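Local coordinates for protein alcohol dehydrogenase (Thermus thermophilus, PDB 2EIH) that binds zinc through four cysteines and probably works as an NAD(P)-dependent alcohol dehydrogenase of the medium-chain, zinc-containing family, at residues I147-K161 against L287-L301. Numbering follows the deposited sequence.
Sequences IPLTFLTAWQMVVDK and LGSTMASKSRLFPIL
Ile147 opens the contact by laying CG2 against CG2 of Ile300, two branched side chains sliding past each other in opposite directions. In Leu149 a near-trans chi1 (-160°) turns CD2 back to 3.5 Å from the SD of Met291; the flexible thioether bends at chi2 and chi3 to meet it. Phe151 meets Ile300 CG2 chiefly with its base, as its ring leads away toward Ala182 of helix 180-189. Leu152 enters the angle where the incoming chain turns into helix 297-306: its CD2 lies 3.7 Å from Arg296 CB and 4.0 Å from Ile300 CD1, while the small Ala292 lets the loop pass close. A water accepts a hydrogen bond from Met291 N (3.1 Å) and reaches Thr153 OG1 only weakly. Trp155 offers a broad indole, whose CE3 is 3.6 Å from Ile300 CG1; Pro299 CG and Val159 CG2 lie over opposite faces. Past NE1 runs the Arg296 chain, leading NE to a salt bridge with Asp160 OD2 (3.2 Å), nearly straight at 164°, in the guanidinium plane and on the syn lone pair. Replacing Arg296 by an alanine would probably leave the Asp160 carboxylate without its charged mate and Trp155 NE1 without the aliphatic chain beside it. Another water donates to OD2 and accepts from Ser293 N. Lys161 has methylenes long enough to lie along Leu287 and bring CE near Gly288 O. Helix 148-161 crosses the helical turn 297-301 at 106° and runs antiparallel to the chain leaving strand 285-288, outermost in this chain's parallel Rossmann sheet and paired antiparallel with a second subunit's strand; helix 180-189 also packs against Ala154, and strand 84-91 of the GroES-like part against Leu152.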
# COMPACT_ATOMS: atom_id res chain seq x y z
N ILE A 147 -22.39 -4.11 -18.56
CA ILE A 147 -21.46 -3.66 -17.52
C ILE A 147 -20.39 -4.58 -16.90
O ILE A 147 -19.19 -4.37 -17.12
CB ILE A 147 -22.24 -3.03 -16.34
CG1 ILE A 147 -23.05 -1.86 -16.84
CG2 ILE A 147 -21.26 -2.58 -15.24
CD1 ILE A 147 -24.05 -1.33 -15.83
N PRO A 148 -20.81 -5.61 -16.13
CA PRO A 148 -19.94 -6.55 -15.43
C PRO A 148 -18.54 -6.85 -15.98
O PRO A 148 -17.55 -6.26 -15.54
CB PRO A 148 -20.81 -7.78 -15.29
CG PRO A 148 -22.17 -7.19 -15.15
CD PRO A 148 -22.16 -6.18 -16.26
N LEU A 149 -18.45 -7.79 -16.91
CA LEU A 149 -17.17 -8.21 -17.48
C LEU A 149 -16.20 -7.06 -17.80
O LEU A 149 -15.08 -7.03 -17.26
CB LEU A 149 -17.42 -9.07 -18.73
CG LEU A 149 -16.39 -10.06 -19.34
CD1 LEU A 149 -15.06 -9.36 -19.58
CD2 LEU A 149 -16.21 -11.27 -18.46
N THR A 150 -16.57 -6.12 -18.66
CA THR A 150 -15.63 -5.05 -18.98
C THR A 150 -15.37 -4.08 -17.84
O THR A 150 -14.23 -3.68 -17.63
CB THR A 150 -16.04 -4.22 -20.24
OG1 THR A 150 -17.43 -3.86 -20.15
CG2 THR A 150 -15.79 -5.01 -21.51
N PHE A 151 -16.40 -3.68 -17.11
CA PHE A 151 -16.14 -2.77 -16.01
C PHE A 151 -15.23 -3.36 -14.94
O PHE A 151 -14.37 -2.66 -14.40
CB PHE A 151 -17.43 -2.21 -15.42
CG PHE A 151 -17.97 -1.05 -16.19
CD1 PHE A 151 -18.72 -1.26 -17.33
CD2 PHE A 151 -17.58 0.24 -15.86
CE1 PHE A 151 -19.08 -0.19 -18.15
CE2 PHE A 151 -17.92 1.32 -16.67
CZ PHE A 151 -18.67 1.09 -17.83
N LEU A 152 -15.37 -4.65 -14.66
CA LEU A 152 -14.51 -5.27 -13.66
C LEU A 152 -13.06 -5.33 -14.12
O LEU A 152 -12.15 -5.11 -13.34
CB LEU A 152 -15.00 -6.67 -13.33
CG LEU A 152 -16.27 -6.70 -12.49
CD1 LEU A 152 -16.96 -8.05 -12.63
CD2 LEU A 152 -15.92 -6.43 -11.03
N THR A 153 -12.87 -5.64 -15.40
CA THR A 153 -11.53 -5.75 -15.96
C THR A 153 -10.87 -4.38 -16.01
O THR A 153 -9.69 -4.24 -15.68
CB THR A 153 -11.59 -6.35 -17.37
OG1 THR A 153 -12.13 -7.67 -17.29
CG2 THR A 153 -10.21 -6.41 -17.99
N ALA A 154 -11.62 -3.37 -16.43
CA ALA A 154 -11.10 -2.02 -16.51
C ALA A 154 -10.79 -1.48 -15.12
O ALA A 154 -9.85 -0.70 -14.94
CB ALA A 154 -12.11 -1.11 -17.20
N TRP A 155 -11.58 -1.88 -14.14
CA TRP A 155 -11.39 -1.40 -12.78
C TRP A 155 -10.11 -1.92 -12.14
O TRP A 155 -9.38 -1.16 -11.51
CB TRP A 155 -12.61 -1.75 -11.93
CG TRP A 155 -12.52 -1.25 -10.53
CD1 TRP A 155 -11.73 -1.74 -9.53
CD2 TRP A 155 -13.27 -0.17 -9.95
NE1 TRP A 155 -11.95 -1.05 -8.37
CE2 TRP A 155 -12.89 -0.08 -8.60
CE3 TRP A 155 -14.23 0.71 -10.45
CZ2 TRP A 155 -13.44 0.87 -7.73
CZ3 TRP A 155 -14.77 1.66 -9.59
CH2 TRP A 155 -14.38 1.73 -8.24
N GLN A 156 -9.84 -3.22 -12.30
CA GLN A 156 -8.62 -3.78 -11.73
C GLN A 156 -7.41 -3.13 -12.36
O GLN A 156 -6.44 -2.84 -11.68
CB GLN A 156 -8.54 -5.30 -11.93
CG GLN A 156 -7.33 -5.92 -11.23
CD GLN A 156 -7.36 -7.44 -11.16
OE1 GLN A 156 -6.73 -8.12 -11.97
NE2 GLN A 156 -8.10 -7.98 -10.19
N MET A 157 -7.48 -2.88 -13.67
CA MET A 157 -6.36 -2.26 -14.37
C MET A 157 -6.13 -0.81 -13.92
O MET A 157 -5.01 -0.44 -13.56
CB MET A 157 -6.59 -2.29 -15.89
CG MET A 157 -6.60 -3.69 -16.48
SD MET A 157 -6.76 -3.66 -18.30
CE MET A 157 -8.43 -3.29 -18.43
N VAL A 158 -7.19 -0.01 -13.91
CA VAL A 158 -7.12 1.40 -13.51
C VAL A 158 -6.89 1.62 -12.01
O VAL A 158 -5.92 2.24 -11.60
CB VAL A 158 -8.42 2.13 -13.95
CG1 VAL A 158 -8.41 3.59 -13.48
CG2 VAL A 158 -8.56 2.07 -15.46
N VAL A 159 -7.79 1.08 -11.20
CA VAL A 159 -7.71 1.23 -9.75
C VAL A 159 -6.61 0.41 -9.04
O VAL A 159 -5.71 0.99 -8.43
CB VAL A 159 -9.10 0.94 -9.14
CG1 VAL A 159 -9.09 1.18 -7.64
CG2 VAL A 159 -10.14 1.82 -9.80
N ASP A 160 -6.68 -0.91 -9.11
CA ASP A 160 -5.69 -1.77 -8.44
C ASP A 160 -4.31 -1.83 -9.12
O ASP A 160 -3.29 -1.56 -8.48
CB ASP A 160 -6.27 -3.18 -8.27
CG ASP A 160 -7.61 -3.18 -7.54
OD1 ASP A 160 -7.70 -2.59 -6.44
OD2 ASP A 160 -8.59 -3.78 -8.05
N LYS A 161 -4.26 -2.19 -10.39
CA LYS A 161 -3.00 -2.29 -11.12
C LYS A 161 -2.27 -0.97 -11.35
O LYS A 161 -1.13 -0.81 -10.93
CB LYS A 161 -3.24 -2.95 -12.48
CG LYS A 161 -2.76 -4.38 -12.58
CD LYS A 161 -3.34 -5.31 -11.53
CE LYS A 161 -2.83 -6.71 -11.81
NZ LYS A 161 -3.10 -7.71 -10.76
N LEU A 287 1.94 -4.73 -16.39
CA LEU A 287 1.11 -5.53 -15.53
C LEU A 287 -0.01 -6.26 -16.27
O LEU A 287 -0.83 -5.63 -16.95
CB LEU A 287 0.50 -4.62 -14.47
CG LEU A 287 1.48 -3.61 -13.84
CD1 LEU A 287 0.73 -2.43 -13.25
CD2 LEU A 287 2.31 -4.30 -12.79
N GLY A 288 -0.06 -7.58 -16.13
CA GLY A 288 -1.12 -8.33 -16.78
C GLY A 288 -2.34 -8.34 -15.87
O GLY A 288 -2.20 -8.42 -14.65
N SER A 289 -3.53 -8.27 -16.44
CA SER A 289 -4.74 -8.26 -15.64
C SER A 289 -5.91 -8.95 -16.31
O SER A 289 -6.27 -8.64 -17.44
CB SER A 289 -5.12 -6.82 -15.29
OG SER A 289 -6.43 -6.76 -14.70
N THR A 290 -6.51 -9.89 -15.60
CA THR A 290 -7.66 -10.60 -16.13
C THR A 290 -8.76 -10.48 -15.11
O THR A 290 -8.58 -10.83 -13.95
CB THR A 290 -7.34 -12.09 -16.39
OG1 THR A 290 -6.35 -12.21 -17.43
CG2 THR A 290 -8.60 -12.83 -16.84
N MET A 291 -9.90 -9.96 -15.54
CA MET A 291 -11.05 -9.79 -14.65
C MET A 291 -10.71 -8.96 -13.39
O MET A 291 -9.85 -8.08 -13.42
CB MET A 291 -11.60 -11.16 -14.25
CG MET A 291 -12.43 -11.86 -15.35
SD MET A 291 -14.06 -11.11 -15.69
CE MET A 291 -15.11 -11.90 -14.46
N ALA A 292 -11.40 -9.25 -12.29
CA ALA A 292 -11.19 -8.54 -11.04
C ALA A 292 -11.92 -9.28 -9.94
O ALA A 292 -12.58 -10.29 -10.19
CB ALA A 292 -11.72 -7.11 -11.14
N SER A 293 -11.80 -8.78 -8.72
CA SER A 293 -12.47 -9.39 -7.58
C SER A 293 -13.97 -9.12 -7.65
O SER A 293 -14.39 -8.02 -8.01
CB SER A 293 -11.91 -8.81 -6.28
OG SER A 293 -12.65 -9.26 -5.17
N LYS A 294 -14.78 -10.13 -7.32
CA LYS A 294 -16.23 -9.97 -7.36
C LYS A 294 -16.72 -8.78 -6.55
O LYS A 294 -17.73 -8.17 -6.89
CB LYS A 294 -16.91 -11.23 -6.83
CG LYS A 294 -16.96 -12.37 -7.79
CD LYS A 294 -17.97 -13.41 -7.32
CE LYS A 294 -17.35 -14.41 -6.35
NZ LYS A 294 -16.35 -15.27 -7.05
N SER A 295 -16.01 -8.46 -5.48
CA SER A 295 -16.40 -7.36 -4.61
C SER A 295 -16.42 -6.02 -5.34
O SER A 295 -17.17 -5.12 -4.97
CB SER A 295 -15.44 -7.28 -3.41
OG SER A 295 -14.09 -7.08 -3.85
N ARG A 296 -15.60 -5.90 -6.37
CA ARG A 296 -15.51 -4.67 -7.15
C ARG A 296 -16.79 -4.32 -7.91
O ARG A 296 -16.98 -3.17 -8.29
CB ARG A 296 -14.36 -4.77 -8.14
CG ARG A 296 -13.03 -5.11 -7.51
CD ARG A 296 -12.52 -3.94 -6.68
NE ARG A 296 -11.17 -4.18 -6.18
CZ ARG A 296 -10.89 -4.79 -5.04
NH1 ARG A 296 -9.63 -4.96 -4.68
NH2 ARG A 296 -11.87 -5.20 -4.24
N LEU A 297 -17.67 -5.30 -8.14
CA LEU A 297 -18.91 -5.06 -8.88
C LEU A 297 -19.88 -4.17 -8.11
O LEU A 297 -20.77 -3.56 -8.71
CB LEU A 297 -19.60 -6.39 -9.23
CG LEU A 297 -20.31 -6.54 -10.60
CD1 LEU A 297 -21.60 -7.32 -10.45
CD2 LEU A 297 -20.59 -5.18 -11.22
N PHE A 298 -19.73 -4.11 -6.80
CA PHE A 298 -20.62 -3.30 -5.96
C PHE A 298 -20.38 -1.80 -6.15
O PHE A 298 -21.31 -1.04 -6.43
CB PHE A 298 -20.48 -3.70 -4.49
CG PHE A 298 -20.87 -5.13 -4.23
CD1 PHE A 298 -19.99 -6.17 -4.53
CD2 PHE A 298 -22.14 -5.43 -3.75
CE1 PHE A 298 -20.37 -7.51 -4.35
CE2 PHE A 298 -22.53 -6.76 -3.56
CZ PHE A 298 -21.64 -7.81 -3.86
N PRO A 299 -19.13 -1.34 -5.99
CA PRO A 299 -18.92 0.10 -6.19
C PRO A 299 -19.26 0.50 -7.64
O PRO A 299 -19.84 1.56 -7.87
CB PRO A 299 -17.44 0.29 -5.87
CG PRO A 299 -16.84 -1.03 -6.20
CD PRO A 299 -17.86 -2.00 -5.63
N ILE A 300 -18.91 -0.35 -8.60
CA ILE A 300 -19.18 -0.06 -10.00
C ILE A 300 -20.66 0.25 -10.25
O ILE A 300 -20.98 1.31 -10.75
CB ILE A 300 -18.73 -1.24 -10.89
CG1 ILE A 300 -17.20 -1.31 -10.90
CG2 ILE A 300 -19.25 -1.08 -12.31
CD1 ILE A 300 -16.62 -2.53 -11.65
N LEU A 301 -21.54 -0.68 -9.87
CA LEU A 301 -22.97 -0.50 -10.06
C LEU A 301 -23.50 0.73 -9.33
O LEU A 301 -24.43 1.40 -9.79
CB LEU A 301 -23.71 -1.79 -9.63
CG LEU A 301 -23.41 -3.06 -10.48
CD1 LEU A 301 -23.97 -4.32 -9.83
CD2 LEU A 301 -24.01 -2.88 -11.86
O HOH W 1 -10.08 -10.07 -18.66
O HOH W 2 -9.46 -6.66 -8.40